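Local coordinates for protein FAD-dependent oxidoreductase (Actinomadura kijaniata, PDB 3M9V) that binds flavin and dTDP and probably serves as an oxidoreductase of the acyl-CoA dehydrogenase family in the biosynthesis of the sugar D-kijanose, at residues 60-74 and 128-140. Residues are numbered along the deposited sequence; the frame is centred on the assembly and turned at random.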
ATOM      1  N   ARG A  60      18.064 -22.142 -31.636  1.00 31.77           N
ATOM      2  CA  ARG A  60      17.798 -23.422 -32.294  1.00 34.77           C
ATOM      3  C   ARG A  60      19.090 -24.133 -32.682  1.00 35.83           C
ATOM      4  O   ARG A  60      19.296 -25.273 -32.283  1.00 34.77           O
ATOM      5  CB  ARG A  60      16.910 -23.270 -33.535  1.00 34.37           C
ATOM      6  CG  ARG A  60      15.507 -22.774 -33.203  1.00 39.73           C
ATOM      7  CD  ARG A  60      14.685 -22.418 -34.435  1.00 49.70           C
ATOM      8  NE  ARG A  60      14.808 -23.448 -35.461  1.00 53.40           N
ATOM      9  CZ  ARG A  60      15.365 -23.265 -36.655  1.00 55.82           C
ATOM     10  NH1 ARG A  60      15.831 -22.079 -37.027  1.00 53.75           N
ATOM     11  NH2 ARG A  60      15.446 -24.286 -37.498  1.00 57.04           N
ATOM     12  N   LYS A  61      19.962 -23.456 -33.423  1.00 37.68           N
ATOM     13  CA  LYS A  61      21.135 -24.142 -33.937  1.00 40.96           C
ATOM     14  C   LYS A  61      22.131 -24.388 -32.809  1.00 41.11           C
ATOM     15  O   LYS A  61      22.943 -25.309 -32.896  1.00 40.70           O
ATOM     16  CB  LYS A  61      21.740 -23.428 -35.147  1.00 41.86           C
ATOM     17  CG  LYS A  61      22.035 -21.953 -34.927  1.00 50.57           C
ATOM     18  CD  LYS A  61      22.966 -21.389 -36.002  1.00 60.07           C
ATOM     19  CE  LYS A  61      24.429 -21.717 -35.682  1.00 64.33           C
ATOM     20  NZ  LYS A  61      24.883 -23.038 -36.216  1.00 67.43           N
ATOM     21  N   ASP A  62      22.043 -23.612 -31.729  1.00 38.92           N
ATOM     22  CA  ASP A  62      22.921 -23.786 -30.577  1.00 37.14           C
ATOM     23  C   ASP A  62      22.389 -24.880 -29.660  1.00 34.83           C
ATOM     24  O   ASP A  62      22.944 -25.131 -28.590  1.00 34.57           O
ATOM     25  CB  ASP A  62      22.889 -22.475 -29.788  1.00 40.56           C
ATOM     26  CG  ASP A  62      24.215 -22.140 -29.165  1.00 45.93           C
ATOM     27  OD1 ASP A  62      25.224 -22.480 -29.819  1.00 55.60           O
ATOM     28  OD2 ASP A  62      24.236 -21.566 -28.054  1.00 48.11           O
ATOM     29  N   GLY A  63      21.267 -25.493 -30.029  1.00 33.36           N
ATOM     30  CA  GLY A  63      20.643 -26.496 -29.163  1.00 31.09           C
ATOM     31  C   GLY A  63      19.927 -26.058 -27.889  1.00 29.07           C
ATOM     32  O   GLY A  63      19.357 -26.888 -27.179  1.00 27.10           O
ATOM     33  N   LEU A  64      19.872 -24.763 -27.596  1.00 25.54           N
ATOM     34  CA  LEU A  64      19.201 -24.338 -26.366  1.00 25.77           C
ATOM     35  C   LEU A  64      17.686 -24.540 -26.396  1.00 23.36           C
ATOM     36  O   LEU A  64      17.024 -24.523 -25.357  1.00 23.28           O
ATOM     37  CB  LEU A  64      19.580 -22.900 -25.999  1.00 24.48           C
ATOM     38  CG  LEU A  64      21.104 -22.736 -25.979  1.00 29.54           C
ATOM     39  CD1 LEU A  64      21.538 -21.298 -25.813  1.00 27.33           C
ATOM     40  CD2 LEU A  64      21.811 -23.627 -24.939  1.00 26.72           C
ATOM     41  N   MET A  65      17.127 -24.725 -27.586  1.00 22.73           N
ATOM     42  CA  MET A  65      15.707 -25.042 -27.729  1.00 22.56           C
ATOM     43  C   MET A  65      15.387 -26.466 -27.287  1.00 21.89           C
ATOM     44  O   MET A  65      14.225 -26.856 -27.133  1.00 22.23           O
ATOM     45  CB  MET A  65      15.217 -24.692 -29.140  1.00 23.45           C
ATOM     46  CG  MET A  65      15.211 -23.191 -29.440  1.00 26.02           C
ATOM     47  SD  MET A  65      13.957 -22.185 -28.575  1.00 29.55           S
ATOM     48  CE  MET A  65      12.418 -22.607 -29.387  1.00 28.06           C
ATOM     49  N   GLY A  66      16.444 -27.226 -27.018  1.00 22.15           N
ATOM     50  CA  GLY A  66      16.334 -28.555 -26.421  1.00 19.06           C
ATOM     51  C   GLY A  66      16.834 -28.646 -24.991  1.00 21.49           C
ATOM     52  O   GLY A  66      17.139 -29.732 -24.488  1.00 20.51           O
ATOM     53  N   ALA A  67      16.909 -27.510 -24.294  1.00 21.34           N
ATOM     54  CA  ALA A  67      17.547 -27.514 -22.976  1.00 21.27           C
ATOM     55  C   ALA A  67      16.811 -28.416 -21.995  1.00 20.68           C
ATOM     56  O   ALA A  67      17.430 -29.011 -21.105  1.00 22.03           O
ATOM     57  CB  ALA A  67      17.645 -26.072 -22.367  1.00 18.79           C
ATOM     58  N   THR A  68      15.486 -28.465 -22.101  1.00 19.64           N
ATOM     59  CA  THR A  68      14.691 -29.242 -21.152  1.00 19.10           C
ATOM     60  C   THR A  68      14.264 -30.616 -21.706  1.00 22.47           C
ATOM     61  O   THR A  68      13.391 -31.314 -21.162  1.00 20.14           O
ATOM     62  CB  THR A  68      13.442 -28.459 -20.671  1.00 19.35           C
ATOM     63  OG1 THR A  68      12.724 -27.986 -21.819  1.00 18.53           O
ATOM     64  CG2 THR A  68      13.851 -27.220 -19.838  1.00 16.55           C
ATOM     65  N   VAL A  69      14.871 -31.018 -22.818  1.00 21.09           N
ATOM     66  CA  VAL A  69      14.694 -32.388 -23.293  1.00 22.80           C
ATOM     67  C   VAL A  69      15.589 -33.309 -22.462  1.00 22.28           C
ATOM     68  O   VAL A  69      16.734 -32.968 -22.183  1.00 21.95           O
ATOM     69  CB  VAL A  69      15.063 -32.495 -24.791  1.00 22.67           C
ATOM     70  CG1 VAL A  69      15.041 -33.958 -25.235  1.00 24.65           C
ATOM     71  CG2 VAL A  69      14.082 -31.646 -25.618  1.00 25.15           C
ATOM     72  N   PRO A  70      15.081 -34.474 -22.041  1.00 23.44           N
ATOM     73  CA  PRO A  70      15.856 -35.456 -21.270  1.00 24.67           C
ATOM     74  C   PRO A  70      17.219 -35.754 -21.924  1.00 27.98           C
ATOM     75  O   PRO A  70      17.328 -35.849 -23.151  1.00 25.43           O
ATOM     76  CB  PRO A  70      14.974 -36.690 -21.342  1.00 24.23           C
ATOM     77  CG  PRO A  70      13.586 -36.128 -21.339  1.00 26.09           C
ATOM     78  CD  PRO A  70      13.677 -34.877 -22.211  1.00 24.78           C
ATOM     79  N   ALA A  71      18.285 -35.858 -21.137  1.00 28.41           N
ATOM     80  CA  ALA A  71      19.558 -36.252 -21.734  1.00 30.57           C
ATOM     81  C   ALA A  71      19.471 -37.590 -22.491  1.00 29.81           C
ATOM     82  O   ALA A  71      20.121 -37.756 -23.520  1.00 27.66           O
ATOM     83  CB  ALA A  71      20.681 -36.270 -20.693  1.00 28.48           C
ATOM     84  N   GLU A  72      18.647 -38.520 -22.024  1.00 30.55           N
ATOM     85  CA  GLU A  72      18.411 -39.757 -22.762  1.00 34.67           C
ATOM     86  C   GLU A  72      18.139 -39.464 -24.231  1.00 35.06           C
ATOM     87  O   GLU A  72      18.484 -40.298 -25.058  1.00 37.15           O
ATOM     88  CB  GLU A  72      17.194 -40.534 -22.236  1.00 37.20           C
ATOM     89  CG  GLU A  72      17.325 -41.156 -20.844  1.00 43.17           C
ATOM     90  CD  GLU A  72      16.974 -40.229 -19.673  1.00 53.00           C
ATOM     91  OE1 GLU A  72      16.401 -40.756 -18.691  1.00 52.88           O
ATOM     92  OE2 GLU A  72      17.266 -39.004 -19.690  1.00 49.04           O
ATOM     93  N   LEU A  73      17.523 -38.332 -24.573  1.00 30.55           N
ATOM     94  CA  LEU A  73      17.132 -38.095 -25.953  1.00 28.25           C
ATOM     95  C   LEU A  73      18.080 -37.136 -26.644  1.00 28.55           C
ATOM     96  O   LEU A  73      17.807 -36.714 -27.765  1.00 28.56           O
ATOM     97  CB  LEU A  73      15.681 -37.639 -26.085  1.00 27.19           C
ATOM     98  CG  LEU A  73      14.709 -38.670 -25.511  1.00 26.76           C
ATOM     99  CD1 LEU A  73      13.286 -38.192 -25.626  1.00 26.60           C
ATOM    100  CD2 LEU A  73      14.798 -39.949 -26.315  1.00 32.34           C
ATOM    101  N   GLY A  74      19.175 -36.806 -25.967  1.00 26.80           N
ATOM    102  CA  GLY A  74      20.157 -35.888 -26.509  1.00 27.34           C
ATOM    103  C   GLY A  74      20.030 -34.440 -26.069  1.00 28.14           C
ATOM    104  O   GLY A  74      20.753 -33.585 -26.587  1.00 25.37           O
ATOM    105  N   GLU A 128       8.107 -38.473 -27.829  1.00 29.88           N
ATOM    106  CA  GLU A 128       9.501 -38.776 -28.200  1.00 30.77           C
ATOM    107  C   GLU A 128       9.912 -38.151 -29.539  1.00 30.96           C
ATOM    108  O   GLU A 128      10.995 -37.566 -29.697  1.00 29.26           O
ATOM    109  CB  GLU A 128       9.788 -40.291 -28.234  1.00 31.55           C
ATOM    110  CG  GLU A 128      11.239 -40.563 -28.593  1.00 33.72           C
ATOM    111  CD  GLU A 128      11.693 -42.006 -28.509  1.00 38.85           C
ATOM    112  OE1 GLU A 128      12.660 -42.318 -29.228  1.00 45.82           O
ATOM    113  OE2 GLU A 128      11.167 -42.823 -27.726  1.00 41.43           O
ATOM    114  N   ARG A 129       9.016 -38.253 -30.515  1.00 30.29           N
ATOM    115  CA  ARG A 129       9.328 -37.643 -31.806  1.00 31.87           C
ATOM    116  C   ARG A 129       9.508 -36.135 -31.668  1.00 29.47           C
ATOM    117  O   ARG A 129      10.488 -35.560 -32.145  1.00 28.98           O
ATOM    118  CB  ARG A 129       8.295 -37.967 -32.890  1.00 31.94           C
ATOM    119  CG  ARG A 129       8.938 -37.794 -34.267  1.00 43.36           C
ATOM    120  CD  ARG A 129       8.540 -38.840 -35.317  1.00 59.53           C
ATOM    121  NE  ARG A 129       7.111 -38.810 -35.634  1.00 62.93           N
ATOM    122  CZ  ARG A 129       6.235 -39.736 -35.255  1.00 64.97           C
ATOM    123  NH1 ARG A 129       4.960 -39.590 -35.593  1.00 68.96           N
ATOM    124  NH2 ARG A 129       6.623 -40.800 -34.559  1.00 60.33           N
ATOM    125  N   ILE A 130       8.567 -35.484 -30.989  1.00 28.64           N
ATOM    126  CA  ILE A 130       8.707 -34.035 -30.839  1.00 26.44           C
ATOM    127  C   ILE A 130       9.978 -33.592 -30.097  1.00 24.68           C
ATOM    128  O   ILE A 130      10.651 -32.626 -30.474  1.00 24.39           O
ATOM    129  CB  ILE A 130       7.444 -33.451 -30.191  1.00 25.48           C
ATOM    130  CG1 ILE A 130       6.267 -33.750 -31.117  1.00 25.30           C
ATOM    131  CG2 ILE A 130       7.630 -31.959 -29.983  1.00 25.21           C
ATOM    132  CD1 ILE A 130       4.904 -33.406 -30.548  1.00 31.92           C
ATOM    133  N   LEU A 131      10.265 -34.283 -28.997  1.00 24.80           N
ATOM    134  CA  LEU A 131      11.410 -34.001 -28.134  1.00 24.04           C
ATOM    135  C   LEU A 131      12.741 -34.126 -28.889  1.00 25.41           C
ATOM    136  O   LEU A 131      13.579 -33.219 -28.783  1.00 21.58           O
ATOM    137  CB  LEU A 131      11.391 -34.881 -26.871  1.00 25.27           C
ATOM    138  CG  LEU A 131      10.328 -34.644 -25.783  1.00 27.14           C
ATOM    139  CD1 LEU A 131      10.208 -35.875 -24.873  1.00 24.32           C
ATOM    140  CD2 LEU A 131      10.672 -33.426 -24.900  1.00 21.16           C
ATOM    141  N   ARG A 132      12.950 -35.191 -29.672  1.00 23.59           N
ATOM    142  CA  ARG A 132      14.170 -35.180 -30.491  1.00 24.54           C
ATOM    143  C   ARG A 132      14.101 -34.090 -31.542  1.00 24.30           C
ATOM    144  O   ARG A 132      15.099 -33.462 -31.862  1.00 24.63           O
ATOM    145  CB  ARG A 132      14.486 -36.509 -31.182  1.00 25.24           C
ATOM    146  CG  ARG A 132      13.572 -37.648 -30.824  1.00 30.52           C
ATOM    147  CD  ARG A 132      14.074 -38.913 -31.501  1.00 40.33           C
ATOM    148  NE  ARG A 132      15.383 -39.273 -30.969  1.00 44.41           N
ATOM    149  CZ  ARG A 132      15.581 -40.334 -30.196  1.00 45.31           C
ATOM    150  NH1 ARG A 132      16.794 -40.585 -29.734  1.00 40.78           N
ATOM    151  NH2 ARG A 132      14.553 -41.118 -29.896  1.00 44.38           N
ATOM    152  N   GLY A 133      12.922 -33.808 -32.079  1.00 24.23           N
ATOM    153  CA  GLY A 133      12.836 -32.574 -32.852  1.00 25.77           C
ATOM    154  C   GLY A 133      13.402 -31.322 -32.191  1.00 27.82           C
ATOM    155  O   GLY A 133      14.111 -30.522 -32.827  1.00 26.38           O
ATOM    156  N   MET A 134      13.056 -31.130 -30.916  1.00 26.04           N
ATOM    157  CA  MET A 134      13.387 -29.875 -30.233  1.00 23.74           C
ATOM    158  C   MET A 134      14.901 -29.766 -30.140  1.00 24.57           C
ATOM    159  O   MET A 134      15.485 -28.693 -30.303  1.00 23.37           O
ATOM    160  CB  MET A 134      12.722 -29.795 -28.852  1.00 21.52           C
ATOM    161  CG  MET A 134      11.198 -29.873 -28.896  1.00 24.13           C
ATOM    162  SD  MET A 134      10.352 -30.041 -27.304  1.00 30.57           S
ATOM    163  CE  MET A 134      11.054 -28.662 -26.418  1.00 22.53           C
ATOM    164  N   VAL A 135      15.550 -30.891 -29.859  1.00 27.96           N
ATOM    165  CA  VAL A 135      17.010 -30.845 -29.712  1.00 29.94           C
ATOM    166  C   VAL A 135      17.671 -30.478 -31.039  1.00 31.23           C
ATOM    167  O   VAL A 135      18.624 -29.689 -31.121  1.00 31.89           O
ATOM    168  CB  VAL A 135      17.530 -32.218 -29.239  1.00 32.21           C
ATOM    169  CG1 VAL A 135      19.061 -32.203 -29.163  1.00 31.73           C
ATOM    170  CG2 VAL A 135      16.912 -32.608 -27.884  1.00 29.76           C
ATOM    171  N   ALA A 136      17.126 -31.064 -32.098  1.00 32.46           N
ATOM    172  CA  ALA A 136      17.744 -30.976 -33.418  1.00 34.98           C
ATOM    173  C   ALA A 136      17.635 -29.553 -33.949  1.00 35.71           C
ATOM    174  O   ALA A 136      18.328 -29.181 -34.891  1.00 37.64           O
ATOM    175  CB  ALA A 136      17.034 -31.945 -34.381  1.00 33.82           C
ATOM    176  N   GLY A 137      16.750 -28.751 -33.366  1.00 35.51           N
ATOM    177  CA  GLY A 137      16.435 -27.460 -33.962  1.00 34.36           C
ATOM    178  C   GLY A 137      15.258 -27.501 -34.920  1.00 35.19           C
ATOM    179  O   GLY A 137      14.935 -26.479 -35.524  1.00 36.03           O
ATOM    180  N   ASP A 138      14.608 -28.650 -35.077  1.00 33.52           N
ATOM    181  CA  ASP A 138      13.505 -28.736 -36.024  1.00 33.70           C
ATOM    182  C   ASP A 138      12.115 -28.513 -35.458  1.00 33.08           C
ATOM    183  O   ASP A 138      11.185 -28.306 -36.231  1.00 33.97           O
ATOM    184  CB  ASP A 138      13.473 -30.072 -36.779  1.00 35.43           C
ATOM    185  CG  ASP A 138      14.769 -30.348 -37.526  1.00 36.35           C
ATOM    186  OD1 ASP A 138      15.395 -29.405 -38.065  1.00 36.79           O
ATOM    187  OD2 ASP A 138      15.175 -31.524 -37.542  1.00 40.56           O
ATOM    188  N   ALA A 139      11.942 -28.573 -34.142  1.00 30.59           N
ATOM    189  CA  ALA A 139      10.603 -28.450 -33.591  1.00 28.08           C
ATOM    190  C   ALA A 139      10.514 -27.257 -32.642  1.00 28.83           C
ATOM    191  O   ALA A 139      11.256 -27.198 -31.656  1.00 29.53           O
ATOM    192  CB  ALA A 139      10.177 -29.731 -32.896  1.00 27.28           C
ATOM    193  N   VAL A 140       9.621 -26.316 -32.937  1.00 27.37           N
ATOM    194  CA  VAL A 140       9.390 -25.146 -32.073  1.00 26.45           C
ATOM    195  C   VAL A 140       7.920 -25.240 -31.655  1.00 26.92           C
ATOM    196  O   VAL A 140       7.025 -25.141 -32.496  1.00 27.33           O
ATOM    197  CB  VAL A 140       9.738 -23.813 -32.786  1.00 25.99           C
ATOM    198  CG1 VAL A 140       9.345 -22.549 -31.994  1.00 20.70           C
ATOM    199  CG2 VAL A 140      11.227 -23.789 -33.135  1.00 23.42           C
TER
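The chain leaving helix 53-61 runs antiparallel along the last turns of helix 121-136, coming closest where the CA of Gly66 lies 4.1 Å from that of Val135. Gly66 has no side chain to keep the backbones apart, which lets the two come this close. At one end Arg60 reaches across side-on: NE and NH2 both bond to Gly137 O, each at 3.0 Å, with N-H...O angles of 140° and 141° and the oxygen at the guanidinium edge, tilted slightly out of its plane. The bend at chi3 (45°) turns the group toward that oxygen, while NH1 keeps a salt bridge to Asp57. A leucine in place of Arg60 would probably leave Gly137 O without either donor and Asp57 without its charge partner. Gly63 and Gly137 each end their helix in a Schellman motif, and this all-helical N-terminal domain of the acyl-CoA dehydrogenase fold passes beyond Gly137 into the sheet strand 141-147. Just before that strand, Val140 CG1 meets the methyl CE of Met65 at 4.0 Å. In the middle Val69 points at the helix, its CG1 3.5 Å from Val135 CG2 and its CG2 lying against Leu131 CD2 and Met134 CB. Val135's other methyl, CG1, sits 3.4 Å from Gly74 O. Leu73 closes the far end with both branches: CD1 packs on Leu131 CD1 at 3.9 Å, and CD2 rests over one face of the Arg132 guanidinium. Behind this row, helix 96-118 supplies Gln105, whose NE2 hydrogen-bonds to both Met65 O and Ala139 O, and carries the dTDP-binding Tyr114 and Glu115.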